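Local atomic coordinates of trypsin-resistant surface T6 protein (Streptococcus pyogenes serotype M6, PDB entry 4P0D), a protein that probably forms the shaft of Streptococcus pyogenes serotype M6 pili as a modular three-domain backbone pilin and is probably linked to the cell wall. Residues A[11-16]-A[83-88]; A[17-22]-A[98-103]; A[110-115]-A[141-146]. The protein carries 1 engineered substitution. All blocks are in the same frame, centred on the assembly; numbering follows the deposited sequence.

Contact 1 (A[11-16]-A[83-88]); sequences KITNIE and NGTATY. With CA (calcium ion), chain E.
Ile12 and Ala86 form an antiparallel hydrogen-bonded pair: Ile12 N donates to Ala86 O and Ala86 N to Ile12 O, each at 2.9 Å. Lys11 and Thr87 make the adjoining non-hydrogen-bonded pair. Past Thr13 the chain turns at Asn14, and a third backbone bond runs from Ile15 N to Gly84 O over 3.0 Å, its donor 36° above the carbonyl plane.

Apolar contacts occupy both faces. Ile15 CD1 meets Ala86 CB at 3.7 Å on the face of Ile12 and Ala86; on the side of Lys11 and Thr87, the methyls Thr13 CG2 and Thr85 CG2 touch at 3.9 Å.

Metal binding adds a third kind of interaction. Thr85 holds OG1 between its backbone N and carbonyl carbon (chi1 73°), and both Thr85 OG1 and Thr85 O, the latter at 2.7 Å, bind the calcium ion, together with two waters and, among others, Ser82 O. Another water lies 2.8 Å from Thr85 OG1 and accepts a weak hydrogen bond from Lys11 NZ.

Strand 7-13 runs between strands 86-91 and 139-155 of the Ig-like domain, while Ile12 and Ile15 pack inward on strands 94-101 and 108-116.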
ATOM      1  N   LYS A  11      39.045  -1.514   0.596  1.00 18.07           N
ATOM      2  CA  LYS A  11      38.093  -2.164   1.473  1.00 18.75           C
ATOM      3  C   LYS A  11      36.856  -1.304   1.711  1.00 16.82           C
ATOM      4  O   LYS A  11      36.936  -0.088   1.883  1.00 16.94           O
ATOM      5  CB  LYS A  11      38.784  -2.502   2.789  1.00 21.39           C
ATOM      6  CG  LYS A  11      37.887  -3.118   3.852  1.00 24.24           C
ATOM      7  CD  LYS A  11      38.722  -3.548   5.048  1.00 26.42           C
ATOM      8  CE  LYS A  11      37.872  -4.111   6.171  1.00 28.19           C
ATOM      9  NZ  LYS A  11      38.739  -4.875   7.114  1.00 30.16           N
ATOM     10  N   ILE A  12      35.709  -1.959   1.718  1.00 15.89           N
ATOM     11  CA  ILE A  12      34.454  -1.312   2.020  1.00 14.93           C
ATOM     12  C   ILE A  12      33.855  -2.013   3.243  1.00 14.66           C
ATOM     13  O   ILE A  12      33.768  -3.241   3.272  1.00 14.41           O
ATOM     14  CB  ILE A  12      33.481  -1.385   0.835  1.00 14.59           C
ATOM     15  CG1 ILE A  12      34.096  -0.694  -0.390  1.00 14.85           C
ATOM     16  CG2 ILE A  12      32.166  -0.687   1.191  1.00 14.72           C
ATOM     17  CD1 ILE A  12      33.394  -1.010  -1.700  1.00 15.00           C
ATOM     18  N   THR A  13      33.494  -1.242   4.262  1.00 13.89           N
ATOM     19  CA  THR A  13      32.772  -1.786   5.423  1.00 14.38           C
ATOM     20  C   THR A  13      31.315  -1.301   5.472  1.00 14.18           C
ATOM     21  O   THR A  13      30.884  -0.495   4.635  1.00 13.45           O
ATOM     22  CB  THR A  13      33.460  -1.409   6.741  1.00 14.34           C
ATOM     23  OG1 THR A  13      33.513   0.010   6.826  1.00 14.38           O
ATOM     24  CG2 THR A  13      34.857  -1.978   6.799  1.00 14.93           C
ATOM     25  N   ASN A  14      30.561  -1.808   6.447  1.00 14.26           N
ATOM     26  CA  ASN A  14      29.156  -1.444   6.635  1.00 14.91           C
ATOM     27  C   ASN A  14      28.274  -1.814   5.456  1.00 14.21           C
ATOM     28  O   ASN A  14      27.350  -1.073   5.093  1.00 14.37           O
ATOM     29  CB  ASN A  14      28.984   0.056   6.969  1.00 16.34           C
ATOM     30  CG  ASN A  14      27.650   0.351   7.640  1.00 18.07           C
ATOM     31  OD1 ASN A  14      27.190  -0.443   8.467  1.00 20.59           O
ATOM     32  ND2 ASN A  14      27.013   1.471   7.282  1.00 17.88           N
ATOM     33  N   ILE A  15      28.514  -2.993   4.890  1.00 13.88           N
ATOM     34  CA  ILE A  15      27.728  -3.485   3.779  1.00 13.47           C
ATOM     35  C   ILE A  15      26.555  -4.292   4.328  1.00 13.83           C
ATOM     36  O   ILE A  15      26.737  -5.374   4.899  1.00 12.79           O
ATOM     37  CB  ILE A  15      28.569  -4.348   2.820  1.00 13.85           C
ATOM     38  CG1 ILE A  15      29.775  -3.551   2.321  1.00 14.00           C
ATOM     39  CG2 ILE A  15      27.728  -4.806   1.628  1.00 13.54           C
ATOM     40  CD1 ILE A  15      30.608  -4.251   1.267  1.00 14.05           C
ATOM     41  N   GLU A  16      25.352  -3.746   4.168  1.00 13.79           N
ATOM     42  CA  GLU A  16      24.138  -4.371   4.654  1.00 14.49           C
ATOM     43  C   GLU A  16      23.263  -4.772   3.483  1.00 13.61           C
ATOM     44  O   GLU A  16      23.291  -4.152   2.424  1.00 13.76           O
ATOM     45  CB  GLU A  16      23.378  -3.385   5.538  1.00 16.24           C
ATOM     46  CG  GLU A  16      24.017  -3.085   6.886  1.00 17.32           C
ATOM     47  CD  GLU A  16      23.409  -1.839   7.536  1.00 19.46           C
ATOM     48  OE1 GLU A  16      23.609  -0.700   7.043  1.00 20.43           O
ATOM     49  OE2 GLU A  16      22.715  -1.999   8.537  1.00 20.92           O
ATOM     50  N   ASN A  83      30.188 -10.922   5.654  1.00 14.17           N
ATOM     51  CA  ASN A  83      30.167 -10.392   7.011  1.00 14.52           C
ATOM     52  C   ASN A  83      30.263  -8.863   7.038  1.00 14.38           C
ATOM     53  O   ASN A  83      30.910  -8.295   7.914  1.00 13.72           O
ATOM     54  CB  ASN A  83      31.311 -11.036   7.819  1.00 16.03           C
ATOM     55  CG  ASN A  83      31.126 -10.906   9.340  1.00 17.40           C
ATOM     56  OD1 ASN A  83      30.043 -11.111   9.872  1.00 18.80           O
ATOM     57  ND2 ASN A  83      32.207 -10.567  10.035  1.00 18.27           N
ATOM     58  N   GLY A  84      29.662  -8.199   6.050  1.00 13.67           N
ATOM     59  CA  GLY A  84      29.589  -6.740   6.054  1.00 14.00           C
ATOM     60  C   GLY A  84      30.765  -5.993   5.431  1.00 14.05           C
ATOM     61  O   GLY A  84      30.808  -4.763   5.477  1.00 13.91           O
ATOM     62  N   THR A  85      31.720  -6.713   4.846  1.00 14.43           N
ATOM     63  CA  THR A  85      32.864  -6.068   4.244  1.00 15.00           C
ATOM     64  C   THR A  85      33.205  -6.647   2.878  1.00 15.45           C
ATOM     65  O   THR A  85      32.853  -7.780   2.545  1.00 14.39           O
ATOM     66  CB  THR A  85      34.113  -6.145   5.154  1.00 15.34           C
ATOM     67  OG1 THR A  85      34.625  -7.470   5.143  1.00 16.28           O
ATOM     68  CG2 THR A  85      33.789  -5.748   6.582  1.00 15.02           C
ATOM     69  N   ALA A  86      33.882  -5.842   2.074  1.00 17.13           N
ATOM     70  CA  ALA A  86      34.396  -6.320   0.784  1.00 17.58           C
ATOM     71  C   ALA A  86      35.817  -5.849   0.667  1.00 18.36           C
ATOM     72  O   ALA A  86      36.123  -4.710   1.077  1.00 19.08           O
ATOM     73  CB  ALA A  86      33.554  -5.776  -0.349  1.00 18.02           C
ATOM     74  N   THR A  87      36.688  -6.723   0.150  1.00 18.02           N
ATOM     75  CA  THR A  87      38.091  -6.400  -0.063  1.00 18.78           C
ATOM     76  C   THR A  87      38.529  -6.728  -1.492  1.00 17.64           C
ATOM     77  O   THR A  87      38.222  -7.781  -2.033  1.00 16.64           O
ATOM     78  CB  THR A  87      38.981  -7.125   0.964  1.00 20.31           C
ATOM     79  OG1 THR A  87      38.714  -6.581   2.262  1.00 23.70           O
ATOM     80  CG2 THR A  87      40.462  -6.927   0.674  1.00 20.92           C
ATOM     81  N   TYR A  88      39.267  -5.800  -2.078  1.00 18.48           N
ATOM     82  CA  TYR A  88      39.776  -5.908  -3.431  1.00 18.48           C
ATOM     83  C   TYR A  88      41.284  -5.609  -3.404  1.00 18.67           C
ATOM     84  O   TYR A  88      41.725  -4.653  -2.752  1.00 18.07           O
ATOM     85  CB  TYR A  88      39.049  -4.923  -4.320  1.00 18.02           C
ATOM     86  CG  TYR A  88      39.626  -4.868  -5.702  1.00 19.18           C
ATOM     87  CD1 TYR A  88      39.402  -5.910  -6.603  1.00 20.10           C
ATOM     88  CD2 TYR A  88      40.448  -3.810  -6.098  1.00 19.56           C
ATOM     89  CE1 TYR A  88      39.956  -5.881  -7.869  1.00 20.75           C
ATOM     90  CE2 TYR A  88      41.005  -3.776  -7.367  1.00 20.34           C
ATOM     91  CZ  TYR A  88      40.742  -4.803  -8.246  1.00 21.87           C
ATOM     92  OH  TYR A  88      41.292  -4.800  -9.517  1.00 24.83           O
TER
HETATM   93 CA    CA E 604      34.301  -9.671   3.889  1.00 37.40          CA
HETATM   94  O   HOH W   1      37.130  -7.835   6.445  1.00 43.15           O
HETATM   95  O   HOH W   2      35.756 -11.048   5.977  1.00 17.62           O
HETATM   96  O   HOH W   3      36.242  -9.697   2.565  1.00 38.24           O

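Contact 2 (A[17-22]-A[98-103])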
ATOM      1  N   GLY A  17      22.490  -5.829   3.660  1.00 12.82           N
ATOM      2  CA  GLY A  17      21.504  -6.185   2.675  1.00 12.93           C
ATOM      3  C   GLY A  17      22.015  -6.971   1.507  1.00 12.37           C
ATOM      4  O   GLY A  17      21.259  -7.240   0.603  1.00 12.81           O
ATOM      5  N   GLY A  18      23.285  -7.376   1.544  1.00 12.65           N
ATOM      6  CA  GLY A  18      23.859  -8.221   0.503  1.00 12.59           C
ATOM      7  C   GLY A  18      23.802  -7.708  -0.928  1.00 12.89           C
ATOM      8  O   GLY A  18      23.296  -8.400  -1.823  1.00 12.70           O
ATOM      9  N   PRO A  19      24.350  -6.511  -1.174  1.00 12.70           N
ATOM     10  CA  PRO A  19      24.346  -5.981  -2.534  1.00 12.81           C
ATOM     11  C   PRO A  19      25.452  -6.600  -3.399  1.00 13.67           C
ATOM     12  O   PRO A  19      26.314  -7.304  -2.904  1.00 13.78           O
ATOM     13  CB  PRO A  19      24.626  -4.503  -2.317  1.00 12.73           C
ATOM     14  CG  PRO A  19      25.543  -4.502  -1.133  1.00 12.57           C
ATOM     15  CD  PRO A  19      25.027  -5.596  -0.236  1.00 12.78           C
ATOM     16  N   THR A  20      25.396  -6.320  -4.692  1.00 14.75           N
ATOM     17  CA  THR A  20      26.482  -6.563  -5.615  1.00 15.65           C
ATOM     18  C   THR A  20      27.416  -5.378  -5.514  1.00 15.21           C
ATOM     19  O   THR A  20      26.973  -4.225  -5.428  1.00 16.50           O
ATOM     20  CB  THR A  20      25.922  -6.641  -7.047  1.00 16.32           C
ATOM     21  OG1 THR A  20      25.052  -7.766  -7.132  1.00 16.93           O
ATOM     22  CG2 THR A  20      27.005  -6.765  -8.060  1.00 16.43           C
ATOM     23  N   VAL A  21      28.709  -5.650  -5.507  1.00 15.09           N
ATOM     24  CA  VAL A  21      29.706  -4.597  -5.495  1.00 15.03           C
ATOM     25  C   VAL A  21      30.509  -4.680  -6.805  1.00 15.36           C
ATOM     26  O   VAL A  21      31.084  -5.736  -7.141  1.00 15.36           O
ATOM     27  CB  VAL A  21      30.641  -4.716  -4.275  1.00 14.95           C
ATOM     28  CG1 VAL A  21      31.645  -3.582  -4.272  1.00 14.74           C
ATOM     29  CG2 VAL A  21      29.829  -4.720  -2.984  1.00 15.33           C
ATOM     30  N   THR A  22      30.517  -3.572  -7.533  1.00 15.82           N
ATOM     31  CA  THR A  22      31.277  -3.429  -8.754  1.00 15.90           C
ATOM     32  C   THR A  22      32.238  -2.253  -8.618  1.00 16.36           C
ATOM     33  O   THR A  22      31.833  -1.158  -8.229  1.00 16.02           O
ATOM     34  CB  THR A  22      30.360  -3.184  -9.952  1.00 16.48           C
ATOM     35  OG1 THR A  22      29.249  -4.098  -9.924  1.00 15.81           O
ATOM     36  CG2 THR A  22      31.144  -3.358 -11.255  1.00 16.30           C
ATOM     37  N   ALA A  98      33.282   2.675  -6.640  1.00 16.74           N
ATOM     38  CA  ALA A  98      32.540   1.476  -6.291  1.00 15.98           C
ATOM     39  C   ALA A  98      31.054   1.801  -6.242  1.00 15.56           C
ATOM     40  O   ALA A  98      30.660   2.805  -5.647  1.00 16.32           O
ATOM     41  CB  ALA A  98      33.031   0.932  -4.959  1.00 15.87           C
ATOM     42  N   LEU A  99      30.249   0.976  -6.906  1.00 14.90           N
ATOM     43  CA  LEU A  99      28.796   1.016  -6.786  1.00 15.30           C
ATOM     44  C   LEU A  99      28.266  -0.271  -6.128  1.00 15.39           C
ATOM     45  O   LEU A  99      28.619  -1.405  -6.534  1.00 14.47           O
ATOM     46  CB  LEU A  99      28.113   1.218  -8.144  1.00 14.96           C
ATOM     47  CG  LEU A  99      28.484   2.510  -8.895  1.00 15.58           C
ATOM     48  CD1 LEU A  99      27.787   2.541 -10.255  1.00 15.99           C
ATOM     49  CD2 LEU A  99      28.149   3.765  -8.094  1.00 15.68           C
ATOM     50  N   LEU A 100      27.408  -0.073  -5.128  1.00 15.25           N
ATOM     51  CA  LEU A 100      26.730  -1.168  -4.435  1.00 16.00           C
ATOM     52  C   LEU A 100      25.254  -1.151  -4.851  1.00 16.61           C
ATOM     53  O   LEU A 100      24.544  -0.155  -4.599  1.00 18.03           O
ATOM     54  CB  LEU A 100      26.876  -1.016  -2.916  1.00 16.86           C
ATOM     55  CG  LEU A 100      28.309  -1.070  -2.349  1.00 17.28           C
ATOM     56  CD1 LEU A 100      28.943   0.316  -2.271  1.00 17.93           C
ATOM     57  CD2 LEU A 100      28.315  -1.685  -0.957  1.00 17.68           C
ATOM     58  N   THR A 101      24.814  -2.223  -5.509  1.00 15.92           N
ATOM     59  CA  THR A 101      23.486  -2.281  -6.142  1.00 16.27           C
ATOM     60  C   THR A 101      22.772  -3.553  -5.738  1.00 15.88           C
ATOM     61  O   THR A 101      23.387  -4.472  -5.207  1.00 14.59           O
ATOM     62  CB  THR A 101      23.578  -2.313  -7.684  1.00 16.66           C
ATOM     63  OG1 THR A 101      24.445  -3.375  -8.084  1.00 16.56           O
ATOM     64  CG2 THR A 101      24.106  -1.026  -8.222  1.00 17.13           C
ATOM     65  N   GLY A 102      21.458  -3.575  -5.957  1.00 16.30           N
ATOM     66  CA  GLY A 102      20.643  -4.763  -5.764  1.00 15.76           C
ATOM     67  C   GLY A 102      20.556  -5.374  -4.370  1.00 15.78           C
ATOM     68  O   GLY A 102      20.294  -6.561  -4.255  1.00 14.85           O
ATOM     69  N   ALA A 103      20.781  -4.595  -3.317  1.00 15.92           N
ATOM     70  CA  ALA A 103      20.634  -5.107  -1.943  1.00 16.36           C
ATOM     71  C   ALA A 103      19.251  -5.720  -1.800  1.00 17.04           C
ATOM     72  O   ALA A 103      18.247  -5.122  -2.223  1.00 16.43           O
ATOM     73  CB  ALA A 103      20.833  -3.998  -0.915  1.00 16.19           C
TER
HETATM   74  O   HOH W   4      27.088  -2.647  -8.573  1.00 21.86           O
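Thr20 and Thr22 pair with Thr101 and Leu99 as two antiparallel hydrogen-bonded pairs, the non-hydrogen-bonded pair Val21 and Leu100 lies between them, and strands 20-22 and 98-101 run at 162° to each other. Each hydrogen-bonded pair exchanges two backbone bonds; the bond from Thr22 N to Leu99 O, at 3.0 Å, is the straightest, with an N-H...O angle of 171°.

The two faces of this strand pair differ in chemistry. On one, Val21 and Leu100 lie side by side and point the same way, with Val21 CG2 touching Leu100 CD2 at 4.0 Å. Pro19 flanks Leu100 in the same fashion, its CG 4.0 Å from that same CD2, so one leucine methyl meets both neighbours. This face turns into the domain, where Ile15, Tyr109 and Ile112 also reach Leu100. On the other face stand three threonines and Leu99, whose side chain touches Ala63 and Asn67 of helix 56-68. Thr101 keeps OG1 between its backbone N and carbonyl carbon (chi1 53°), and there the hydroxyl comes within 3.7 Å of Thr20 CB. A water links Thr101 OG1, Thr22 OG1 and Leu99 O, lying 2.8 Å from the last, to which it donates. Beyond the strands the two segments stay close: Pro19 CB packs 4.1 Å from Ala103 CB, and Ala103 CB sits 3.6 Å from Gly17 O.

As a worked example of a strand pair in a sheet with two chemically different faces, the contact combines a shared backbone ladder with an oily side that contributes to the core of an Ig-like domain and a threonine-rich side where three groups share a water. Leu99 O, gripped by both a backbone N-H and that water, joins the ladder to the threonine hydroxyls.

Contact 3 (A[110-115]-A[141-146])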
ATOM      1  N   ASN A 110      25.057   5.281  -1.482  1.00 17.06           N
ATOM      2  CA  ASN A 110      25.826   6.300  -2.168  1.00 18.26           C
ATOM      3  C   ASN A 110      27.009   5.632  -2.880  1.00 18.14           C
ATOM      4  O   ASN A 110      27.445   4.542  -2.473  1.00 16.87           O
ATOM      5  CB  ASN A 110      26.380   7.348  -1.207  1.00 18.77           C
ATOM      6  CG  ASN A 110      25.295   8.153  -0.481  1.00 19.26           C
ATOM      7  OD1 ASN A 110      24.123   8.205  -0.872  1.00 19.02           O
ATOM      8  ND2 ASN A 110      25.708   8.794   0.590  1.00 18.97           N
ATOM      9  N   PRO A 111      27.541   6.297  -3.919  1.00 18.46           N
ATOM     10  CA  PRO A 111      28.789   5.868  -4.600  1.00 17.97           C
ATOM     11  C   PRO A 111      30.018   5.995  -3.696  1.00 16.89           C
ATOM     12  O   PRO A 111      30.004   6.786  -2.770  1.00 16.02           O
ATOM     13  CB  PRO A 111      28.920   6.845  -5.761  1.00 18.51           C
ATOM     14  CG  PRO A 111      27.666   7.634  -5.810  1.00 18.97           C
ATOM     15  CD  PRO A 111      27.009   7.553  -4.474  1.00 18.80           C
ATOM     16  N   ILE A 112      31.064   5.227  -3.961  1.00 16.83           N
ATOM     17  CA  ILE A 112      32.298   5.308  -3.179  1.00 17.23           C
ATOM     18  C   ILE A 112      33.493   5.501  -4.101  1.00 17.94           C
ATOM     19  O   ILE A 112      33.584   4.872  -5.155  1.00 17.72           O
ATOM     20  CB  ILE A 112      32.528   4.064  -2.299  1.00 17.32           C
ATOM     21  CG1 ILE A 112      31.317   3.802  -1.399  1.00 17.62           C
ATOM     22  CG2 ILE A 112      33.769   4.261  -1.425  1.00 17.28           C
ATOM     23  CD1 ILE A 112      31.381   2.477  -0.656  1.00 17.35           C
ATOM     24  N   LEU A 113      34.372   6.426  -3.715  1.00 19.17           N
ATOM     25  CA  LEU A 113      35.661   6.595  -4.371  1.00 19.57           C
ATOM     26  C   LEU A 113      36.764   5.911  -3.568  1.00 19.40           C
ATOM     27  O   LEU A 113      36.988   6.238  -2.402  1.00 18.85           O
ATOM     28  CB  LEU A 113      36.007   8.073  -4.515  1.00 21.36           C
ATOM     29  CG  LEU A 113      37.402   8.370  -5.074  1.00 22.81           C
ATOM     30  CD1 LEU A 113      37.450   8.142  -6.571  1.00 23.24           C
ATOM     31  CD2 LEU A 113      37.777   9.805  -4.727  1.00 25.72           C
ATOM     32  N   LEU A 114      37.469   4.994  -4.218  1.00 19.13           N
ATOM     33  CA  LEU A 114      38.580   4.300  -3.600  1.00 19.47           C
ATOM     34  C   LEU A 114      39.832   4.454  -4.452  1.00 18.41           C
ATOM     35  O   LEU A 114      39.771   4.429  -5.685  1.00 19.47           O
ATOM     36  CB  LEU A 114      38.273   2.815  -3.430  1.00 19.30           C
ATOM     37  CG  LEU A 114      37.131   2.496  -2.455  1.00 20.63           C
ATOM     38  CD1 LEU A 114      36.658   1.068  -2.656  1.00 21.44           C
ATOM     39  CD2 LEU A 114      37.525   2.710  -1.000  1.00 20.54           C
ATOM     40  N   ALA A 115      40.966   4.579  -3.792  1.00 17.87           N
ATOM     41  CA  ALA A 115      42.234   4.727  -4.509  1.00 18.80           C
ATOM     42  C   ALA A 115      43.353   4.021  -3.765  1.00 18.94           C
ATOM     43  O   ALA A 115      43.386   4.070  -2.540  1.00 18.74           O
ATOM     44  CB  ALA A 115      42.568   6.203  -4.670  1.00 18.29           C
ATOM     45  N   SER A 141      36.773   2.438   3.250  1.00 19.16           N
ATOM     46  CA  SER A 141      35.653   3.373   3.301  1.00 19.00           C
ATOM     47  C   SER A 141      34.421   2.715   3.904  1.00 17.51           C
ATOM     48  O   SER A 141      34.134   1.570   3.625  1.00 16.90           O
ATOM     49  CB  SER A 141      35.315   3.898   1.911  1.00 19.60           C
ATOM     50  OG  SER A 141      36.473   4.464   1.330  1.00 22.99           O
ATOM     51  N   VAL A 142      33.694   3.473   4.711  1.00 17.31           N
ATOM     52  CA  VAL A 142      32.413   3.034   5.279  1.00 16.62           C
ATOM     53  C   VAL A 142      31.277   3.314   4.287  1.00 15.56           C
ATOM     54  O   VAL A 142      31.020   4.466   3.901  1.00 14.98           O
ATOM     55  CB  VAL A 142      32.160   3.743   6.618  1.00 17.17           C
ATOM     56  CG1 VAL A 142      30.837   3.303   7.241  1.00 17.64           C
ATOM     57  CG2 VAL A 142      33.319   3.467   7.578  1.00 17.45           C
ATOM     58  N   ALA A 143      30.609   2.259   3.855  1.00 14.48           N
ATOM     59  CA  ALA A 143      29.519   2.404   2.935  1.00 14.61           C
ATOM     60  C   ALA A 143      28.411   3.155   3.641  1.00 15.60           C
ATOM     61  O   ALA A 143      28.266   3.058   4.876  1.00 14.88           O
ATOM     62  CB  ALA A 143      29.033   1.064   2.445  1.00 14.35           C
ATOM     63  N   LYS A 144      27.650   3.908   2.847  1.00 16.23           N
ATOM     64  CA  LYS A 144      26.527   4.690   3.325  1.00 16.85           C
ATOM     65  C   LYS A 144      25.257   4.366   2.531  1.00 16.69           C
ATOM     66  O   LYS A 144      25.211   4.483   1.306  1.00 14.90           O
ATOM     67  CB  LYS A 144      26.831   6.184   3.258  1.00 19.52           C
ATOM     68  CG  LYS A 144      25.692   7.047   3.803  1.00 21.94           C
ATOM     69  CD  LYS A 144      26.131   8.479   4.038  1.00 24.96           C
ATOM     70  CE  LYS A 144      24.936   9.422   4.063  1.00 27.24           C
ATOM     71  NZ  LYS A 144      25.357  10.766   4.548  1.00 29.97           N
ATOM     72  N   SER A 145      24.217   3.981   3.253  1.00 15.99           N
ATOM     73  CA  SER A 145      22.975   3.579   2.642  1.00 16.14           C
ATOM     74  C   SER A 145      21.773   4.088   3.459  1.00 15.65           C
ATOM     75  O   SER A 145      21.923   4.464   4.629  1.00 15.50           O
ATOM     76  CB  SER A 145      22.946   2.045   2.537  1.00 16.50           C
ATOM     77  OG  SER A 145      22.964   1.466   3.831  1.00 16.86           O
ATOM     78  N   SER A 146      20.601   4.089   2.827  1.00 15.02           N
ATOM     79  CA  SER A 146      19.338   4.391   3.494  1.00 14.73           C
ATOM     80  C   SER A 146      18.315   3.302   3.175  1.00 14.66           C
ATOM     81  O   SER A 146      18.390   2.629   2.146  1.00 14.38           O
ATOM     82  CB  SER A 146      18.844   5.789   3.071  1.00 14.79           C
ATOM     83  OG  SER A 146      18.639   5.867   1.664  1.00 14.01           O
TER
HETATM   84  O   HOH W   5      28.451   4.233   0.198  1.00 16.38           O
HETATM   85  O   HOH W   6      35.885   6.926   0.269  1.00 30.21           O
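Ile112, Leu114 and Ser141 meet where two antiparallel segments of the Ig-like domain splay apart, so that side chains fill the space between backbones that lie too far apart to form a regular ladder. Strand 139-155 here changes partner: around Ser141 it runs parallel to strand 7-13, and from Lys144 onward it comes alongside strand 108-116, a switch that links strands 7-13 and 108-116 through one strand.

The tightly packed part lies toward Ser141. Ile112 sends two branches across. Its CG2, anti to the backbone N, reaches Ser141 CB at 3.7 Å, while its CD1 rests against Ala143 CB at 4.1 Å. Leu114 comes in from beside it, and Leu114 CD2 presses on Ser141 OG at 3.1 Å, a short approach between a methyl and a hydroxyl oxygen. That hydroxyl is also engaged by a water that donates to Leu113 O, so the serine has a polar partner beside the apolar branches of Ile112 and Leu114. Ile12 of strand 7-13 adds to the packing, touching Ile112, Leu114 and Ala143.

Toward solvent the contact is looser and more polar. Asn110 N donates to Lys144 O over 2.9 Å, in a bond that is nearly linear at both ends and is the one direct hydrogen bond between the two segments. The side chains of these residues cross obliquely. Lys144 is extended, with CG anti to the backbone N (chi1 -178°), and the Asn110 amide lies beside its methylene groups, Asn110 ND2 coming to 3.5 Å from Lys144 CD. Next to the direct bond, a water makes a second link: it donates to Asn110 O at 2.9 Å and accepts from Lys144 N at 2.8 Å.

In the fold
From the N terminus, strand 7-13 opens contact 1, and the chain passes directly on to strand 20-31, where contact 2 opens. Helix 56-68 and strand 75-79 follow before strand 86-91 returns to close contact 1; strand 94-101 then closes contact 2, so the two loops cross. Contact 3 opens only afterwards, on strand 108-116, and closes a shorter loop at strand 139-155. It is nevertheless joined to both others: strand 139-155 runs beside strand 7-13 of contact 1, and strand 108-116 beside strand 94-101 of contact 2. Ile112 meets both Ile12 and Leu100, joining the three contacts in one interior of the Ig-like domain.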